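Local coordinates for protein taurocyamine kinase (Schistosoma mansoni, PDB 4WOD) that catalyses the reversible, magnesium-dependent transfer of phosphate between ATP and taurocyamine, as a duplicated member of the ATP:guanido phosphotransferase (phosphagen kinase) family, at residues A[40-45]-A[65-69]; A[47-51]-A[62-66]; A[355-359]-A[399-403]; A[364-369]-A[408-414]. The protein carries 4 engineered substitutions. All coordinates share one frame; numbering follows the deposited sequence.

Interaction 1. Residues A[40-45]-A[65-69]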
loop_
_atom_site.group_PDB
_atom_site.type_symbol
_atom_site.label_atom_id
_atom_site.label_comp_id
_atom_site.label_asym_id
_atom_site.label_seq_id
_atom_site.Cartn_x
_atom_site.Cartn_y
_atom_site.Cartn_z
ATOM N N THR A 40 -18.414 -33.263 -10.319
ATOM C CA THR A 40 -18.244 -33.646 -8.918
ATOM C C THR A 40 -19.198 -34.781 -8.565
ATOM O O THR A 40 -20.028 -35.187 -9.381
ATOM C CB THR A 40 -18.524 -32.479 -7.957
ATOM O OG1 THR A 40 -19.931 -32.212 -7.947
ATOM C CG2 THR A 40 -17.754 -31.225 -8.399
ATOM N N SER A 41 -19.132 -35.253 -7.328
ATOM C CA SER A 41 -20.052 -36.306 -6.922
ATOM C C SER A 41 -21.485 -35.780 -6.784
ATOM O O SER A 41 -22.434 -36.557 -6.744
ATOM C CB SER A 41 -19.583 -36.932 -5.609
ATOM O OG SER A 41 -19.365 -35.914 -4.647
ATOM N N LEU A 42 -21.648 -34.460 -6.705
ATOM C CA LEU A 42 -22.980 -33.872 -6.654
ATOM C C LEU A 42 -23.370 -33.341 -8.028
ATOM O O LEU A 42 -24.400 -32.680 -8.170
ATOM C CB LEU A 42 -23.049 -32.748 -5.605
ATOM C CG LEU A 42 -22.910 -33.239 -4.158
ATOM C CD1 LEU A 42 -22.938 -32.078 -3.182
ATOM C CD2 LEU A 42 -24.005 -34.231 -3.831
ATOM N N GLY A 43 -22.530 -33.627 -9.027
ATOM C CA GLY A 43 -22.845 -33.348 -10.417
ATOM C C GLY A 43 -22.438 -31.977 -10.917
ATOM O O GLY A 43 -22.800 -31.589 -12.029
ATOM N N GLY A 44 -21.704 -31.235 -10.102
ATOM C CA GLY A 44 -21.278 -29.892 -10.467
ATOM C C GLY A 44 -20.073 -29.876 -11.398
ATOM O O GLY A 44 -19.312 -30.842 -11.451
ATOM N N THR A 45 -19.910 -28.772 -12.135
ATOM C CA THR A 45 -18.803 -28.592 -13.070
ATOM C C THR A 45 -17.942 -27.386 -12.720
ATOM O O THR A 45 -18.402 -26.475 -12.017
ATOM C CB THR A 45 -19.311 -28.389 -14.502
ATOM O OG1 THR A 45 -20.064 -27.175 -14.563
ATOM C CG2 THR A 45 -20.189 -29.520 -14.892
ATOM N N CYS A 65 -19.201 -25.068 -6.970
ATOM C CA CYS A 65 -20.477 -25.668 -7.331
ATOM C C CYS A 65 -21.063 -26.508 -6.194
ATOM O O CYS A 65 -22.280 -26.607 -6.045
ATOM C CB CYS A 65 -20.303 -26.519 -8.593
ATOM S SG CYS A 65 -19.025 -27.825 -8.529
ATOM N N ASP A 66 -20.184 -27.121 -5.409
ATOM C CA ASP A 66 -20.571 -27.873 -4.214
ATOM C C ASP A 66 -19.288 -28.164 -3.447
ATOM O O ASP A 66 -18.202 -27.845 -3.923
ATOM C CB ASP A 66 -21.299 -29.176 -4.568
ATOM C CG ASP A 66 -20.476 -30.080 -5.474
ATOM O OD1 ASP A 66 -19.498 -30.695 -5.000
ATOM O OD2 ASP A 66 -20.825 -30.193 -6.667
ATOM N N LEU A 67 -19.409 -28.828 -2.302
ATOM C CA LEU A 67 -18.270 -28.997 -1.395
ATOM C C LEU A 67 -17.180 -29.904 -1.965
ATOM O O LEU A 67 -16.035 -29.836 -1.532
ATOM C CB LEU A 67 -18.751 -29.530 -0.037
ATOM C CG LEU A 67 -19.435 -30.906 -0.032
ATOM C CD1 LEU A 67 -18.435 -32.015 0.251
ATOM C CD2 LEU A 67 -20.558 -30.965 0.994
ATOM N N ASN A 68 -17.537 -30.735 -2.938
ATOM C CA ASN A 68 -16.587 -31.640 -3.555
ATOM C C ASN A 68 -15.780 -30.999 -4.661
ATOM O O ASN A 68 -14.930 -31.674 -5.276
ATOM C CB ASN A 68 -17.295 -32.859 -4.137
ATOM C CG ASN A 68 -17.982 -33.680 -3.094
ATOM O OD1 ASN A 68 -19.215 -33.701 -3.023
ATOM N ND2 ASN A 68 -17.201 -34.371 -2.268
ATOM N N ALA A 69 -16.079 -29.732 -4.957
ATOM C CA ALA A 69 -15.380 -29.047 -6.034
ATOM C C ALA A 69 -13.895 -28.954 -5.712
ATOM O O ALA A 69 -13.054 -29.054 -6.601
ATOM C CB ALA A 69 -15.949 -27.672 -6.275
#
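C65 meets the 40-45 loop through its sulfur. With SG lying between the backbone N and the carbonyl carbon (chi1 56°), the sulfur is 3.6 Å from CG2 of T40 and also 3.6 Å from CA of G44, resting on the side of that glycine where a side chain would point. D66, next along, carries the polar core. T40 OG1 donates to D66 OD2 at 2.6 Å, the two side chains coming from opposite directions, and the hydroxyl sits on the syn side of the carboxylate, 16° out of its plane. The same OG1 accepts from G44 N at 3.0 Å and from L42 N at 3.1 Å. The bond from L42 N defines an ST turn, here overlapping the type I beta turn from T40 to G43, and three bonds in all fix the rotation of the hydroxyl. L42 covers the carbon part of D66, with CD1 of L42 3.6 Å from CB of D66. On its other oxygen, D66 OD1 takes N68 N at 2.8 Å with its anti lone pair, a capping bond across the type I turn that leads into helix 69-72. N68 itself turns OD1 to within 2.7 Å of S41 OG, but the angle is too poor for a hydrogen bond, while its CB packs on CB of T40. A69, where the helix starts, presents its CA to the methyl CG2 of T40.

Interaction 2. Residues A[47-51]-A[62-66]; sequences AQCVN and PRSCD. With ARG (arginine), chain B.
C49 packs against the 62-66 loop with both its backbone and its side chain, and the tight part of the contact is built round it. Its carbonyl O accepts from R63 N at 2.9 Å with a nearly straight N-H...O angle of 173°, and its CB lies 3.2 Å from R63 O. Its SG accepts a longer bond from C65 N, 3.4 Å, while the sulfurs of C49 and C65 touch at 3.7 Å, too far apart for a disulfide. Q48 adds its amide OE1, 3.6 Å from CB of C65, although that oxygen takes its hydrogen bond from T45 N. Packing is looser at the other end, where CG1 of V50 stays 4.3 Å from CB of P62 and F76 of helix 74-84 touches both. R63 turns its side chain away from the helix: a bend at chi2 (-68°) brings NH1 back to 3.1 Å from P62 O, a donor lying well above that carbonyl's plane. NH1 also donates to OXT of the bound arginine at 2.9 Å, NH2 adds a weak bond, and the ligand's CD lies over one guanidinium face. With L60 N and L61 N also bonded to the ligand, this is the substrate-binding loop of a phosphagen kinase N-terminal domain.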
loop_
_atom_site.group_PDB
_atom_site.type_symbol
_atom_site.label_atom_id
_atom_site.label_comp_id
_atom_site.label_asym_id
_atom_site.label_seq_id
_atom_site.Cartn_x
_atom_site.Cartn_y
_atom_site.Cartn_z
ATOM N N ALA A 47 -17.021 -25.111 -14.835
ATOM C CA ALA A 47 -17.733 -23.973 -15.443
ATOM C C ALA A 47 -18.664 -23.298 -14.422
ATOM O O ALA A 47 -18.705 -22.069 -14.326
ATOM C CB ALA A 47 -18.537 -24.418 -16.671
ATOM N N GLN A 48 -19.395 -24.100 -13.647
ATOM C CA GLN A 48 -20.284 -23.517 -12.650
ATOM C C GLN A 48 -19.503 -22.763 -11.589
ATOM O O GLN A 48 -19.978 -21.720 -11.102
ATOM C CB GLN A 48 -21.153 -24.593 -11.995
ATOM C CG GLN A 48 -22.223 -25.130 -12.898
ATOM C CD GLN A 48 -22.942 -26.288 -12.260
ATOM O OE1 GLN A 48 -22.337 -27.079 -11.533
ATOM N NE2 GLN A 48 -24.237 -26.390 -12.510
ATOM N N CYS A 49 -18.316 -23.279 -11.235
ATOM C CA CYS A 49 -17.445 -22.605 -10.258
ATOM C C CYS A 49 -16.918 -21.239 -10.722
ATOM O O CYS A 49 -16.819 -20.318 -9.920
ATOM C CB CYS A 49 -16.231 -23.474 -9.907
ATOM S SG CYS A 49 -16.560 -25.084 -9.165
ATOM N N VAL A 50 -16.552 -21.131 -11.998
ATOM C CA VAL A 50 -15.877 -19.933 -12.514
ATOM C C VAL A 50 -16.794 -18.971 -13.260
ATOM O O VAL A 50 -16.373 -17.880 -13.675
ATOM C CB VAL A 50 -14.705 -20.311 -13.474
ATOM C CG1 VAL A 50 -13.630 -21.098 -12.728
ATOM C CG2 VAL A 50 -15.223 -21.098 -14.685
ATOM N N ASN A 51 -18.040 -19.379 -13.432
ATOM C CA ASN A 51 -19.025 -18.606 -14.168
ATOM C C ASN A 51 -19.096 -17.146 -13.725
ATOM O O ASN A 51 -19.074 -16.241 -14.553
ATOM C CB ASN A 51 -20.397 -19.254 -14.023
ATOM C CG ASN A 51 -21.417 -18.649 -14.959
ATOM O OD1 ASN A 51 -21.345 -18.839 -16.172
ATOM N ND2 ASN A 51 -22.360 -17.915 -14.408
ATOM N N PRO A 62 -12.847 -17.737 -7.633
ATOM C CA PRO A 62 -13.998 -18.500 -8.127
ATOM C C PRO A 62 -14.961 -18.762 -6.972
ATOM O O PRO A 62 -14.714 -18.304 -5.846
ATOM C CB PRO A 62 -13.383 -19.816 -8.617
ATOM C CG PRO A 62 -12.098 -19.966 -7.751
ATOM C CD PRO A 62 -11.605 -18.531 -7.595
ATOM N N ARG A 63 -16.017 -19.521 -7.222
ATOM C CA ARG A 63 -16.772 -20.068 -6.105
ATOM C C ARG A 63 -16.770 -21.575 -6.272
ATOM O O ARG A 63 -15.966 -22.107 -7.032
ATOM C CB ARG A 63 -18.188 -19.468 -6.044
ATOM C CG ARG A 63 -18.197 -17.916 -5.890
ATOM C CD ARG A 63 -17.659 -17.447 -4.500
ATOM N NE ARG A 63 -17.773 -15.997 -4.262
ATOM C CZ ARG A 63 -16.892 -15.086 -4.660
ATOM N NH1 ARG A 63 -15.806 -15.439 -5.345
ATOM N NH2 ARG A 63 -17.094 -13.799 -4.373
ATOM N N SER A 64 -17.641 -22.281 -5.570
ATOM C CA SER A 64 -17.656 -23.730 -5.706
ATOM C C SER A 64 -19.068 -24.217 -5.958
ATOM O O SER A 64 -20.000 -23.822 -5.264
ATOM C CB SER A 64 -17.053 -24.405 -4.465
ATOM O OG SER A 64 -17.562 -23.843 -3.273
ATOM N N CYS A 65 -19.201 -25.068 -6.970
ATOM C CA CYS A 65 -20.477 -25.668 -7.331
ATOM C C CYS A 65 -21.063 -26.508 -6.194
ATOM O O CYS A 65 -22.280 -26.607 -6.045
ATOM C CB CYS A 65 -20.303 -26.519 -8.593
ATOM S SG CYS A 65 -19.025 -27.825 -8.529
ATOM N N ASP A 66 -20.184 -27.121 -5.409
ATOM C CA ASP A 66 -20.571 -27.873 -4.214
ATOM C C ASP A 66 -19.288 -28.164 -3.447
ATOM O O ASP A 66 -18.202 -27.845 -3.923
ATOM C CB ASP A 66 -21.299 -29.176 -4.568
ATOM C CG ASP A 66 -20.476 -30.080 -5.474
ATOM O OD1 ASP A 66 -19.498 -30.695 -5.000
ATOM O OD2 ASP A 66 -20.825 -30.193 -6.667
HETATM N N ARG B . -12.102 -12.323 -2.341
HETATM C CA ARG B . -13.374 -12.641 -2.930
HETATM C C ARG B . -13.589 -12.263 -4.384
HETATM O O ARG B . -13.311 -11.106 -4.784
HETATM C CB ARG B . -14.486 -12.142 -2.082
HETATM C CG ARG B . -14.795 -13.069 -0.956
HETATM C CD ARG B . -16.140 -13.632 -1.238
HETATM N NE ARG B . -16.528 -14.530 -0.192
HETATM C CZ ARG B . -17.690 -14.482 0.395
HETATM N NH1 ARG B . -17.983 -15.329 1.336
HETATM N NH2 ARG B . -18.545 -13.561 0.048
HETATM O OXT ARG B . -14.017 -13.244 -5.011
#

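Interaction 3. Residues A[355-359]-A[399-403]; sequences YNKGA and DGKRT
Y355 and N356 meet D399 and R402 in a polar, water-assisted surface contact between the two repeats, joining the end of the long helix 331-355 to the loop ahead of helix 409-418. R402 NH2 donates to Y355 O at 3.3 Å and to N356 OD1 at 3.2 Å, both acceptors lying at the edge of the guanidinium. The amide of N356 is turned 75° against that plane, and NH2 comes in 50° above the carbonyl plane of OD1, not on a lone pair. ND2 of N356 donates to L352 O and V366 O. One water spans the same pair, 2.8 Å from R402 NH1 and 3.0 Å from N356 OD1, while NH1 also donates to G406 O. Over one guanidinium face sits A359, whose CB is 3.4 Å from NH1. At the other end the Y355 hydroxyl donates to D399 OD1 at 2.8 Å, meeting it nearly along its C-O axis, with the carboxylate oxygen near the ring plane. With CG anti to the backbone N (chi1 -156°), the Y355 ring reaches over to the 399-403 loop. The geometry places arginine and tyrosine as bridges at the junction of a tandemly duplicated phosphagen kinase.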
loop_
_atom_site.group_PDB
_atom_site.type_symbol
_atom_site.label_atom_id
_atom_site.label_comp_id
_atom_site.label_asym_id
_atom_site.label_seq_id
_atom_site.Cartn_x
_atom_site.Cartn_y
_atom_site.Cartn_z
ATOM N N TYR A 355 0.122 12.624 20.527
ATOM C CA TYR A 355 1.384 13.187 20.026
ATOM C C TYR A 355 1.146 14.354 19.067
ATOM O O TYR A 355 2.015 15.210 18.916
ATOM C CB TYR A 355 2.220 12.113 19.328
ATOM C CG TYR A 355 3.706 12.390 19.288
ATOM C CD1 TYR A 355 4.466 12.342 20.450
ATOM C CD2 TYR A 355 4.356 12.668 18.090
ATOM C CE1 TYR A 355 5.806 12.582 20.431
ATOM C CE2 TYR A 355 5.719 12.907 18.058
ATOM C CZ TYR A 355 6.437 12.864 19.239
ATOM O OH TYR A 355 7.789 13.082 19.244
ATOM N N ASN A 356 -0.043 14.422 18.469
ATOM C CA ASN A 356 -0.306 15.423 17.430
ATOM C C ASN A 356 -1.309 16.478 17.859
ATOM O O ASN A 356 -1.799 17.246 17.040
ATOM C CB ASN A 356 -0.773 14.743 16.141
ATOM C CG ASN A 356 0.323 13.875 15.518
ATOM O OD1 ASN A 356 1.199 14.370 14.808
ATOM N ND2 ASN A 356 0.291 12.587 15.809
ATOM N N LYS A 357 -1.597 16.517 19.156
ATOM C CA LYS A 357 -2.452 17.555 19.728
ATOM C C LYS A 357 -1.816 18.907 19.392
ATOM O O LYS A 357 -0.633 19.108 19.631
ATOM C CB LYS A 357 -2.569 17.387 21.249
ATOM C CG LYS A 357 -3.971 17.261 21.786
ATOM C CD LYS A 357 -4.010 17.481 23.312
ATOM C CE LYS A 357 -4.159 18.980 23.640
ATOM N NZ LYS A 357 -4.306 19.308 25.111
ATOM N N GLY A 358 -2.568 19.814 18.803
ATOM C CA GLY A 358 -2.034 21.142 18.588
ATOM C C GLY A 358 -1.349 21.356 17.261
ATOM O O GLY A 358 -1.036 22.506 16.909
ATOM N N ALA A 359 -1.156 20.278 16.500
ATOM C CA ALA A 359 -0.396 20.377 15.251
ATOM C C ALA A 359 -1.240 21.007 14.130
ATOM O O ALA A 359 -2.469 20.916 14.147
ATOM C CB ALA A 359 0.120 19.003 14.836
ATOM N N ASP A 399 12.379 15.033 21.527
ATOM C CA ASP A 399 11.035 14.476 21.662
ATOM C C ASP A 399 10.027 15.580 22.014
ATOM O O ASP A 399 10.199 16.292 22.988
ATOM C CB ASP A 399 11.021 13.383 22.738
ATOM C CG ASP A 399 9.912 12.364 22.535
ATOM O OD1 ASP A 399 9.056 12.544 21.640
ATOM O OD2 ASP A 399 9.888 11.371 23.287
ATOM N N GLY A 400 8.984 15.746 21.225
ATOM C CA GLY A 400 8.015 16.774 21.555
ATOM C C GLY A 400 8.393 18.182 21.118
ATOM O O GLY A 400 7.695 19.154 21.431
ATOM N N LYS A 401 9.494 18.306 20.385
ATOM C CA LYS A 401 9.843 19.591 19.793
ATOM C C LYS A 401 9.282 19.681 18.371
ATOM O O LYS A 401 9.270 18.691 17.631
ATOM C CB LYS A 401 11.366 19.792 19.795
ATOM C CG LYS A 401 11.794 21.137 19.222
ATOM C CD LYS A 401 12.865 21.815 20.072
ATOM C CE LYS A 401 12.561 23.305 20.268
ATOM N NZ LYS A 401 12.057 23.951 19.020
ATOM N N ARG A 402 8.808 20.867 17.996
ATOM C CA ARG A 402 8.345 21.109 16.628
ATOM C C ARG A 402 9.013 22.352 16.072
ATOM O O ARG A 402 9.360 23.268 16.831
ATOM C CB ARG A 402 6.826 21.280 16.567
ATOM C CG ARG A 402 6.026 20.071 17.051
ATOM C CD ARG A 402 4.768 19.841 16.194
ATOM N NE ARG A 402 4.144 18.567 16.545
ATOM C CZ ARG A 402 3.518 17.772 15.687
ATOM N NH1 ARG A 402 3.398 18.121 14.402
ATOM N NH2 ARG A 402 2.991 16.626 16.124
ATOM N N THR A 403 9.185 22.391 14.751
ATOM C CA THR A 403 9.554 23.648 14.107
ATOM C C THR A 403 8.376 24.602 14.177
ATOM O O THR A 403 7.270 24.224 14.572
ATOM C CB THR A 403 9.956 23.457 12.639
ATOM O OG1 THR A 403 8.836 22.944 11.904
ATOM C CG2 THR A 403 11.111 22.502 12.530
HETATM O O HOH W 1 4.075 17.835 18.899
HETATM O O HOH W 2 1.771 16.550 12.785
#

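Interaction 4. Residues A[364-369]-A[408-414]; sequences MPVEPL and TLAHMIR
A capping box opens helix 409-418, and the chain at the start of the second repeat, leading into helix 369-376, lies across this helix start, M364 and V366 meeting H411. Within the box, T408 OG1 accepts from H411 N at 2.9 Å and H411 ND1 accepts from T408 N at 3.2 Å. The far side of the imidazole faces this chain: NE2 donates to M364 O at 2.6 Å, with the acceptor in the ring plane. One nitrogen accepting and the other donating is consistent with a neutral ring protonated at NE2. Held at both edges, the ring offers one face to V366, whose CG1 makes a CH-pi contact 3.8 Å from the centroid of H411, 10° off the ring normal. The other methyl, CG2, packs against CB of A410.

One turn further on, R414, extended from CG to NE, grips E367 side-on. NE binds OE1 of E367 at 2.8 Å and NH2 binds OE2 of E367 at 3.0 Å, with carboxylate and guanidinium planes 27° apart. This salt bridge is buried and has further partners: E367 OE2 bonds Y418, while R414 bonds N292 of the first repeat and the carbonyl O of D557. The methyl CE of M364 covers the aliphatic CD of R414. Beyond it the contact turns apolar, L369 CD2 touching L409 CD2 at 3.7 Å and L369 CD1 touching I413 CD1 at 3.7 Å. Anchored by a salt bridge, a histidine of the capping box and leucine packing, the entry chain of the second repeat is docked on its helical phosphagen kinase N-terminal domain.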
loop_
_atom_site.group_PDB
_atom_site.type_symbol
_atom_site.label_atom_id
_atom_site.label_comp_id
_atom_site.label_asym_id
_atom_site.label_seq_id
_atom_site.Cartn_x
_atom_site.Cartn_y
_atom_site.Cartn_z
ATOM N N MET A 364 0.825 16.383 7.981
ATOM C CA MET A 364 0.855 14.946 8.260
ATOM C C MET A 364 1.008 14.632 9.753
ATOM O O MET A 364 1.906 15.149 10.401
ATOM C CB MET A 364 1.996 14.306 7.485
ATOM C CG MET A 364 2.078 12.789 7.590
ATOM S SD MET A 364 3.684 12.198 6.985
ATOM C CE MET A 364 3.574 10.460 7.421
ATOM N N PRO A 365 0.119 13.789 10.308
ATOM C CA PRO A 365 0.333 13.373 11.699
ATOM C C PRO A 365 1.436 12.308 11.771
ATOM O O PRO A 365 1.699 11.641 10.774
ATOM C CB PRO A 365 -1.039 12.824 12.113
ATOM C CG PRO A 365 -1.653 12.367 10.854
ATOM C CD PRO A 365 -1.153 13.290 9.767
ATOM N N VAL A 366 2.099 12.167 12.915
ATOM C CA VAL A 366 3.191 11.223 13.007
ATOM C C VAL A 366 3.135 10.481 14.334
ATOM O O VAL A 366 2.696 11.038 15.344
ATOM C CB VAL A 366 4.566 11.924 12.838
ATOM C CG1 VAL A 366 4.853 12.870 14.020
ATOM C CG2 VAL A 366 5.697 10.892 12.618
ATOM N N GLU A 367 3.572 9.225 14.319
ATOM C CA GLU A 367 3.681 8.428 15.546
ATOM C C GLU A 367 4.693 9.075 16.509
ATOM O O GLU A 367 5.597 9.814 16.074
ATOM C CB GLU A 367 4.103 6.997 15.211
ATOM C CG GLU A 367 3.161 6.230 14.260
ATOM C CD GLU A 367 3.538 6.338 12.775
ATOM O OE1 GLU A 367 4.011 7.408 12.333
ATOM O OE2 GLU A 367 3.359 5.341 12.045
ATOM N N PRO A 368 4.550 8.807 17.819
ATOM C CA PRO A 368 5.564 9.277 18.770
ATOM C C PRO A 368 6.988 8.892 18.349
ATOM O O PRO A 368 7.213 7.786 17.840
ATOM C CB PRO A 368 5.171 8.573 20.070
ATOM C CG PRO A 368 3.675 8.477 19.983
ATOM C CD PRO A 368 3.425 8.145 18.505
ATOM N N LEU A 369 7.920 9.822 18.532
ATOM C CA LEU A 369 9.325 9.588 18.227
ATOM C C LEU A 369 9.854 8.273 18.821
ATOM O O LEU A 369 10.543 7.515 18.142
ATOM C CB LEU A 369 10.165 10.756 18.727
ATOM C CG LEU A 369 11.676 10.621 18.570
ATOM C CD1 LEU A 369 12.058 10.324 17.092
ATOM C CD2 LEU A 369 12.351 11.882 19.083
ATOM N N THR A 408 8.573 17.648 12.918
ATOM C CA THR A 408 9.156 16.949 14.061
ATOM C C THR A 408 10.276 16.018 13.632
ATOM O O THR A 408 10.406 15.691 12.443
ATOM C CB THR A 408 8.098 16.121 14.814
ATOM O OG1 THR A 408 7.649 15.040 13.979
ATOM C CG2 THR A 408 6.911 16.997 15.214
ATOM N N LEU A 409 11.080 15.590 14.610
ATOM C CA LEU A 409 12.150 14.629 14.376
ATOM C C LEU A 409 11.534 13.288 14.003
ATOM O O LEU A 409 12.092 12.523 13.199
ATOM C CB LEU A 409 13.046 14.490 15.620
ATOM C CG LEU A 409 14.217 13.499 15.567
ATOM C CD1 LEU A 409 15.246 13.873 14.502
ATOM C CD2 LEU A 409 14.889 13.410 16.931
ATOM N N ALA A 410 10.372 13.017 14.595
ATOM C CA ALA A 410 9.644 11.797 14.304
ATOM C C ALA A 410 9.254 11.766 12.833
ATOM O O ALA A 410 9.410 10.745 12.161
ATOM C CB ALA A 410 8.437 11.692 15.177
ATOM N N HIS A 411 8.775 12.906 12.327
ATOM C CA HIS A 411 8.460 13.027 10.908
ATOM C C HIS A 411 9.617 12.577 10.027
ATOM O O HIS A 411 9.417 11.878 9.027
ATOM C CB HIS A 411 8.101 14.481 10.544
ATOM C CG HIS A 411 6.674 14.834 10.801
ATOM N ND1 HIS A 411 6.298 15.795 11.718
ATOM C CD2 HIS A 411 5.529 14.355 10.265
ATOM C CE1 HIS A 411 4.983 15.903 11.719
ATOM N NE2 HIS A 411 4.493 15.034 10.852
ATOM N N MET A 412 10.829 12.988 10.387
ATOM C CA MET A 412 11.934 12.843 9.451
ATOM C C MET A 412 12.598 11.459 9.520
ATOM O O MET A 412 13.207 11.026 8.551
ATOM C CB MET A 412 12.962 13.978 9.649
ATOM C CG MET A 412 13.953 13.836 10.793
ATOM S SD MET A 412 15.196 15.195 10.764
ATOM C CE MET A 412 14.108 16.566 10.455
ATOM N N ILE A 413 12.433 10.730 10.618
ATOM C CA ILE A 413 12.963 9.363 10.649
ATOM C C ILE A 413 11.931 8.306 10.208
ATOM O O ILE A 413 12.282 7.134 10.032
ATOM C CB ILE A 413 13.491 8.971 12.060
ATOM C CG1 ILE A 413 12.328 8.826 13.045
ATOM C CG2 ILE A 413 14.565 9.969 12.552
ATOM C CD1 ILE A 413 12.669 7.971 14.256
ATOM N N ARG A 414 10.684 8.720 9.991
ATOM C CA ARG A 414 9.601 7.784 9.684
ATOM C C ARG A 414 9.905 6.895 8.471
ATOM O O ARG A 414 9.647 5.675 8.505
ATOM C CB ARG A 414 8.282 8.526 9.453
ATOM C CG ARG A 414 7.079 7.606 9.509
ATOM C CD ARG A 414 5.739 8.326 9.279
ATOM N NE ARG A 414 4.614 7.443 9.602
ATOM C CZ ARG A 414 4.085 6.561 8.751
ATOM N NH1 ARG A 414 4.561 6.446 7.512
ATOM N NH2 ARG A 414 3.082 5.787 9.139
#

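Overall arrangement
From the N terminus, interaction 1 closes a loop from residues 40-45 to 65-69 that contains helix 46-55. Interaction 2 closes a shorter loop nested inside it, tying that helix to 62-66; the two share C65 and D66 and touch at A69 and C49. Both tie together the first N-terminal domain, and interaction 2 also holds R63 of the arginine pocket. Interactions 3 and 4 each close a loop of about 40 residues holding helices 385-388 and 392-398, and they cross, their segments alternating. N356 ND2 and V366 O join them, and both pin the junction of the repeats to the second N-terminal domain. The two pairs lie on opposite sides of the chain's centre.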